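Local coordinates for protein polyketide biosynthesis 3-hydroxy-3-methylglutaryl-ACP synthase PksG (Bacillus subtilis, PDB 4YXT) that catalyses the aldol condensation of an ACP-bound acetyl group with a beta-ketothioester polyketide intermediate during biosynthesis of the antibiotic bacillaene, at residues A[13-27]-A[355-368]. The protein carries 1 engineered substitution. Sequence-based numbering, arbitrary orientation.
Sequences GGTAYLDVMELAKYR and HLDRRYQLSMEEYE
Strand 16-19 runs parallel to the short strand 360-361, joined by hydrogen bonds from Tyr360 N to Thr15 O (3.0 Å), Tyr17 N to Tyr360 O (2.8 Å) and Leu362 N to Tyr17 O (2.9 Å). At the strand entrance, Arg359 turns back through a bend at chi3 (-68°), so that NH1 donates to Gly13 O at 3.0 Å, in the carbonyl plane, while NE donates a hydrogen bond to Leu356 O. Its guanidinium, sandwiched between Leu356 CD2 and Tyr17 CB on opposite faces, also forms a salt bridge with Glu41. Gln361 CA makes a CH-pi contact over one face of the Tyr17 ring, with Arg359 O at the ring edge. One water accepts from Asp19 N and Gln361 NE2 and donates to Glu22 OE1 and Leu362 O. Leu18, from the strand, lays CD2 over the face of the Tyr367 ring (CH-pi, 3.9 Å to the centroid). From helix 20-27, Leu23 receives Met364 CE, whose SD stands at a distance above the Tyr26 ring in a Met-aromatic contact. Arg27, also bridged to Glu165, forms a salt bridge with Glu368, NH1 meeting the syn lone pair of OE2 at 3.3 Å. With strand 41-43 on the other side of 16-19, this is a small mixed three-stranded sheet, peripheral to the main sheet of the thiolase-like fold, that ties N-terminal to C-terminal family regions.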
loop_
_atom_site.group_PDB
_atom_site.type_symbol
_atom_site.label_atom_id
_atom_site.label_comp_id
_atom_site.label_asym_id
_atom_site.label_seq_id
_atom_site.Cartn_x
_atom_site.Cartn_y
_atom_site.Cartn_z
ATOM N N GLY A 13 1.506 5.515 -21.879
ATOM C CA GLY A 13 1.410 4.166 -22.447
ATOM C C GLY A 13 2.618 3.729 -23.245
ATOM O O GLY A 13 2.484 3.084 -24.270
ATOM N N GLY A 14 3.798 4.060 -22.753
ATOM C CA GLY A 14 5.032 3.473 -23.239
ATOM C C GLY A 14 5.661 4.366 -24.288
ATOM O O GLY A 14 5.029 5.276 -24.823
ATOM N N THR A 15 6.915 4.081 -24.575
ATOM C CA THR A 15 7.643 4.754 -25.623
ATOM C C THR A 15 7.691 3.813 -26.847
ATOM O O THR A 15 8.129 4.205 -27.920
ATOM C CB THR A 15 9.063 5.061 -25.137
ATOM O OG1 THR A 15 9.653 3.853 -24.715
ATOM C CG2 THR A 15 9.067 5.920 -23.943
ATOM N N ALA A 16 7.242 2.568 -26.686
ATOM C CA ALA A 16 7.292 1.579 -27.761
ATOM C C ALA A 16 6.054 0.730 -27.700
ATOM O O ALA A 16 5.551 0.449 -26.608
ATOM C CB ALA A 16 8.532 0.712 -27.647
ATOM N N TYR A 17 5.545 0.321 -28.857
ATOM C CA TYR A 17 4.409 -0.603 -28.875
ATOM C C TYR A 17 4.626 -1.730 -29.828
ATOM O O TYR A 17 5.631 -1.742 -30.554
ATOM C CB TYR A 17 3.108 0.096 -29.182
ATOM C CG TYR A 17 2.931 0.537 -30.601
ATOM C CD1 TYR A 17 2.082 -0.163 -31.447
ATOM C CD2 TYR A 17 3.609 1.663 -31.103
ATOM C CE1 TYR A 17 1.892 0.229 -32.759
ATOM C CE2 TYR A 17 3.436 2.067 -32.424
ATOM C CZ TYR A 17 2.570 1.329 -33.248
ATOM O OH TYR A 17 2.365 1.676 -34.541
ATOM N N LEU A 18 3.722 -2.716 -29.754
ATOM C CA LEU A 18 3.679 -3.826 -30.710
ATOM C C LEU A 18 2.324 -3.891 -31.360
ATOM O O LEU A 18 1.294 -3.680 -30.717
ATOM C CB LEU A 18 3.997 -5.159 -30.041
ATOM C CG LEU A 18 4.227 -6.312 -31.020
ATOM C CD1 LEU A 18 5.640 -6.248 -31.604
ATOM C CD2 LEU A 18 3.948 -7.641 -30.342
ATOM N N ASP A 19 2.296 -4.155 -32.656
ATOM C CA ASP A 19 1.017 -4.417 -33.290
ATOM C C ASP A 19 0.621 -5.855 -32.976
ATOM O O ASP A 19 1.295 -6.802 -33.323
ATOM C CB ASP A 19 1.049 -4.164 -34.788
ATOM C CG ASP A 19 -0.322 -4.332 -35.427
ATOM O OD1 ASP A 19 -1.352 -3.914 -34.840
ATOM O OD2 ASP A 19 -0.367 -4.863 -36.535
ATOM N N VAL A 20 -0.485 -5.996 -32.283
ATOM C CA VAL A 20 -0.877 -7.268 -31.717
ATOM C C VAL A 20 -1.627 -8.159 -32.724
ATOM O O VAL A 20 -1.736 -9.363 -32.509
ATOM C CB VAL A 20 -1.621 -6.992 -30.380
ATOM C CG1 VAL A 20 -2.734 -7.942 -30.098
ATOM C CG2 VAL A 20 -0.596 -7.019 -29.261
ATOM N N MET A 21 -2.105 -7.582 -33.825
ATOM C CA MET A 21 -2.623 -8.384 -34.950
ATOM C C MET A 21 -1.476 -9.074 -35.692
ATOM O O MET A 21 -1.546 -10.272 -35.946
ATOM C CB MET A 21 -3.475 -7.549 -35.898
ATOM C CG MET A 21 -4.739 -6.968 -35.256
ATOM S SD MET A 21 -4.690 -5.190 -34.874
ATOM C CE MET A 21 -6.415 -4.900 -34.501
ATOM N N GLU A 22 -0.400 -8.346 -35.984
ATOM C CA GLU A 22 0.823 -8.982 -36.494
ATOM C C GLU A 22 1.285 -10.086 -35.558
ATOM O O GLU A 22 1.746 -11.150 -36.003
ATOM C CB GLU A 22 1.971 -7.978 -36.665
ATOM C CG GLU A 22 1.778 -6.930 -37.763
ATOM C CD GLU A 22 2.855 -5.813 -37.768
ATOM O OE1 GLU A 22 3.633 -5.653 -36.782
ATOM O OE2 GLU A 22 2.927 -5.063 -38.778
ATOM N N LEU A 23 1.207 -9.838 -34.254
ATOM C CA LEU A 23 1.687 -10.837 -33.294
ATOM C C LEU A 23 0.843 -12.105 -33.407
ATOM O O LEU A 23 1.357 -13.192 -33.348
ATOM C CB LEU A 23 1.664 -10.300 -31.863
ATOM C CG LEU A 23 2.116 -11.281 -30.792
ATOM C CD1 LEU A 23 3.620 -11.549 -30.904
ATOM C CD2 LEU A 23 1.741 -10.770 -29.408
ATOM N N ALA A 24 -0.454 -11.955 -33.570
ATOM C CA ALA A 24 -1.314 -13.114 -33.645
ATOM C C ALA A 24 -0.859 -14.029 -34.811
ATOM O O ALA A 24 -0.711 -15.256 -34.634
ATOM C CB ALA A 24 -2.756 -12.679 -33.811
ATOM N N LYS A 25 -0.628 -13.405 -35.976
ATOM C CA LYS A 25 -0.130 -14.071 -37.188
ATOM C C LYS A 25 1.102 -14.877 -36.885
ATOM O O LYS A 25 1.194 -16.053 -37.231
ATOM C CB LYS A 25 0.240 -13.039 -38.267
ATOM C CG LYS A 25 -0.836 -12.731 -39.298
ATOM C CD LYS A 25 -2.216 -12.609 -38.682
ATOM C CE LYS A 25 -3.238 -12.228 -39.733
ATOM N NZ LYS A 25 -3.013 -10.827 -40.200
ATOM N N TYR A 26 2.060 -14.233 -36.235
ATOM C CA TYR A 26 3.319 -14.863 -35.929
ATOM C C TYR A 26 3.184 -16.047 -34.965
ATOM O O TYR A 26 3.986 -16.987 -35.000
ATOM C CB TYR A 26 4.219 -13.815 -35.342
ATOM C CG TYR A 26 5.662 -14.207 -35.239
ATOM C CD1 TYR A 26 6.563 -13.899 -36.261
ATOM C CD2 TYR A 26 6.143 -14.829 -34.091
ATOM C CE1 TYR A 26 7.905 -14.238 -36.154
ATOM C CE2 TYR A 26 7.482 -15.165 -33.960
ATOM C CZ TYR A 26 8.358 -14.873 -34.988
ATOM O OH TYR A 26 9.674 -15.225 -34.843
ATOM N N ARG A 27 2.167 -16.007 -34.115
ATOM C CA ARG A 27 1.987 -16.993 -33.062
ATOM C C ARG A 27 0.912 -18.007 -33.425
ATOM O O ARG A 27 0.701 -18.966 -32.684
ATOM C CB ARG A 27 1.627 -16.300 -31.744
ATOM C CG ARG A 27 2.764 -15.449 -31.176
ATOM C CD ARG A 27 3.727 -16.213 -30.264
ATOM N NE ARG A 27 4.551 -15.304 -29.449
ATOM C CZ ARG A 27 5.888 -15.222 -29.470
ATOM N NH1 ARG A 27 6.618 -16.027 -30.245
ATOM N NH2 ARG A 27 6.521 -14.347 -28.688
ATOM N N HIS A 355 -0.057 11.562 -27.811
ATOM C CA HIS A 355 1.074 10.818 -27.287
ATOM C C HIS A 355 1.108 9.340 -27.740
ATOM O O HIS A 355 2.158 8.791 -28.109
ATOM C CB HIS A 355 1.109 10.920 -25.758
ATOM C CG HIS A 355 1.788 9.758 -25.127
ATOM N ND1 HIS A 355 1.137 8.886 -24.276
ATOM C CD2 HIS A 355 3.039 9.277 -25.280
ATOM C CE1 HIS A 355 1.972 7.927 -23.918
ATOM N NE2 HIS A 355 3.123 8.129 -24.528
ATOM N N LEU A 356 -0.042 8.661 -27.685
ATOM C CA LEU A 356 -0.085 7.267 -28.094
ATOM C C LEU A 356 0.281 7.111 -29.594
ATOM O O LEU A 356 0.992 6.150 -29.998
ATOM C CB LEU A 356 -1.471 6.691 -27.847
ATOM C CG LEU A 356 -1.930 6.604 -26.374
ATOM C CD1 LEU A 356 -3.376 6.180 -26.283
ATOM C CD2 LEU A 356 -1.072 5.658 -25.602
ATOM N N ASP A 357 -0.195 8.048 -30.420
ATOM C CA ASP A 357 0.249 8.049 -31.828
ATOM C C ASP A 357 1.789 8.140 -32.033
ATOM O O ASP A 357 2.257 7.730 -33.083
ATOM C CB ASP A 357 -0.393 9.177 -32.636
ATOM C CG ASP A 357 -1.897 9.154 -32.605
ATOM O OD1 ASP A 357 -2.509 8.064 -32.441
ATOM O OD2 ASP A 357 -2.471 10.251 -32.729
ATOM N N ARG A 358 2.572 8.664 -31.070
ATOM C CA ARG A 358 4.021 8.883 -31.320
ATOM C C ARG A 358 4.926 7.820 -30.805
ATOM O O ARG A 358 6.140 8.010 -30.808
ATOM C CB ARG A 358 4.528 10.227 -30.786
ATOM C CG ARG A 358 3.450 11.288 -30.663
ATOM C CD ARG A 358 3.847 12.647 -31.227
ATOM N NE ARG A 358 2.705 13.298 -31.877
ATOM C CZ ARG A 358 2.680 14.566 -32.287
ATOM N NH1 ARG A 358 3.723 15.368 -32.110
ATOM N NH2 ARG A 358 1.593 15.048 -32.878
ATOM N N ARG A 359 4.393 6.687 -30.369
ATOM C CA ARG A 359 5.270 5.646 -29.852
ATOM C C ARG A 359 5.915 4.911 -30.991
ATOM O O ARG A 359 5.367 4.859 -32.104
ATOM C CB ARG A 359 4.499 4.646 -28.968
ATOM C CG ARG A 359 3.807 5.263 -27.774
ATOM C CD ARG A 359 2.856 4.277 -27.115
ATOM N NE ARG A 359 1.717 3.975 -28.001
ATOM C CZ ARG A 359 0.798 3.036 -27.784
ATOM N NH1 ARG A 359 0.845 2.299 -26.654
ATOM N NH2 ARG A 359 -0.192 2.836 -28.693
ATOM N N TYR A 360 7.067 4.316 -30.696
ATOM C CA TYR A 360 7.841 3.567 -31.666
ATOM C C TYR A 360 7.341 2.158 -31.807
ATOM O O TYR A 360 7.230 1.421 -30.816
ATOM C CB TYR A 360 9.278 3.506 -31.191
ATOM C CG TYR A 360 10.259 2.845 -32.126
ATOM C CD1 TYR A 360 10.960 3.593 -33.061
ATOM C CD2 TYR A 360 10.540 1.502 -32.024
ATOM C CE1 TYR A 360 11.892 3.004 -33.892
ATOM C CE2 TYR A 360 11.465 0.905 -32.838
ATOM C CZ TYR A 360 12.137 1.655 -33.782
ATOM O OH TYR A 360 13.072 1.045 -34.602
ATOM N N GLN A 361 7.102 1.754 -33.052
ATOM C CA GLN A 361 6.631 0.405 -33.345
ATOM C C GLN A 361 7.750 -0.647 -33.408
ATOM O O GLN A 361 8.658 -0.536 -34.209
ATOM C CB GLN A 361 5.889 0.392 -34.670
ATOM C CG GLN A 361 5.491 -1.020 -35.065
ATOM C CD GLN A 361 4.309 -1.067 -35.996
ATOM O OE1 GLN A 361 3.805 -0.040 -36.431
ATOM N NE2 GLN A 361 3.860 -2.259 -36.304
ATOM N N LEU A 362 7.647 -1.691 -32.595
ATOM C CA LEU A 362 8.611 -2.759 -32.618
ATOM C C LEU A 362 8.354 -3.744 -33.766
ATOM O O LEU A 362 7.218 -4.027 -34.116
ATOM C CB LEU A 362 8.583 -3.530 -31.297
ATOM C CG LEU A 362 8.930 -2.785 -30.021
ATOM C CD1 LEU A 362 8.667 -3.722 -28.857
ATOM C CD2 LEU A 362 10.380 -2.294 -29.983
ATOM N N SER A 363 9.422 -4.303 -34.316
ATOM C CA SER A 363 9.308 -5.441 -35.216
ATOM C C SER A 363 9.308 -6.715 -34.374
ATOM O O SER A 363 9.751 -6.715 -33.223
ATOM C CB SER A 363 10.531 -5.501 -36.104
ATOM O OG SER A 363 11.684 -5.787 -35.298
ATOM N N MET A 364 8.877 -7.815 -34.980
ATOM C CA MET A 364 8.895 -9.104 -34.307
ATOM C C MET A 364 10.303 -9.560 -33.947
ATOM O O MET A 364 10.476 -10.300 -32.985
ATOM C CB MET A 364 8.201 -10.175 -35.162
ATOM C CG MET A 364 6.696 -9.990 -35.259
ATOM S SD MET A 364 5.871 -10.033 -33.645
ATOM C CE MET A 364 4.381 -9.193 -34.154
ATOM N N GLU A 365 11.313 -9.127 -34.699
ATOM C CA GLU A 365 12.669 -9.475 -34.322
ATOM C C GLU A 365 13.030 -8.629 -33.094
ATOM O O GLU A 365 13.581 -9.159 -32.136
ATOM C CB GLU A 365 13.683 -9.330 -35.476
ATOM C CG GLU A 365 14.334 -10.652 -35.929
ATOM C CD GLU A 365 13.565 -11.425 -37.019
ATOM O OE1 GLU A 365 12.574 -10.880 -37.565
ATOM O OE2 GLU A 365 13.952 -12.586 -37.350
ATOM N N GLU A 366 12.704 -7.336 -33.104
ATOM C CA GLU A 366 12.965 -6.507 -31.909
ATOM C C GLU A 366 12.240 -7.032 -30.661
ATOM O O GLU A 366 12.821 -7.108 -29.581
ATOM C CB GLU A 366 12.578 -5.043 -32.152
ATOM C CG GLU A 366 13.590 -4.289 -32.993
ATOM C CD GLU A 366 13.065 -2.984 -33.541
ATOM O OE1 GLU A 366 11.890 -2.893 -33.935
ATOM O OE2 GLU A 366 13.849 -2.037 -33.608
ATOM N N TYR A 367 10.989 -7.426 -30.837
ATOM C CA TYR A 367 10.137 -7.791 -29.728
ATOM C C TYR A 367 10.516 -9.174 -29.153
ATOM O O TYR A 367 10.485 -9.382 -27.933
ATOM C CB TYR A 367 8.673 -7.720 -30.157
ATOM C CG TYR A 367 7.761 -8.353 -29.148
ATOM C CD1 TYR A 367 7.484 -7.719 -27.927
ATOM C CD2 TYR A 367 7.200 -9.591 -29.385
ATOM C CE1 TYR A 367 6.667 -8.309 -26.989
ATOM C CE2 TYR A 367 6.390 -10.190 -28.446
ATOM C CZ TYR A 367 6.130 -9.544 -27.248
ATOM O OH TYR A 367 5.302 -10.154 -26.342
ATOM N N GLU A 368 10.912 -10.098 -30.025
ATOM C CA GLU A 368 11.318 -11.448 -29.613
ATOM C C GLU A 368 12.670 -11.423 -28.875
ATOM O O GLU A 368 13.000 -12.346 -28.106
ATOM C CB GLU A 368 11.386 -12.368 -30.847
ATOM C CG GLU A 368 11.350 -13.869 -30.573
ATOM C CD GLU A 368 9.941 -14.445 -30.484
ATOM O OE1 GLU A 368 9.127 -14.208 -31.406
ATOM O OE2 GLU A 368 9.661 -15.154 -29.493
HETATM O O HOH W 1 4.675 -4.175 -34.427
#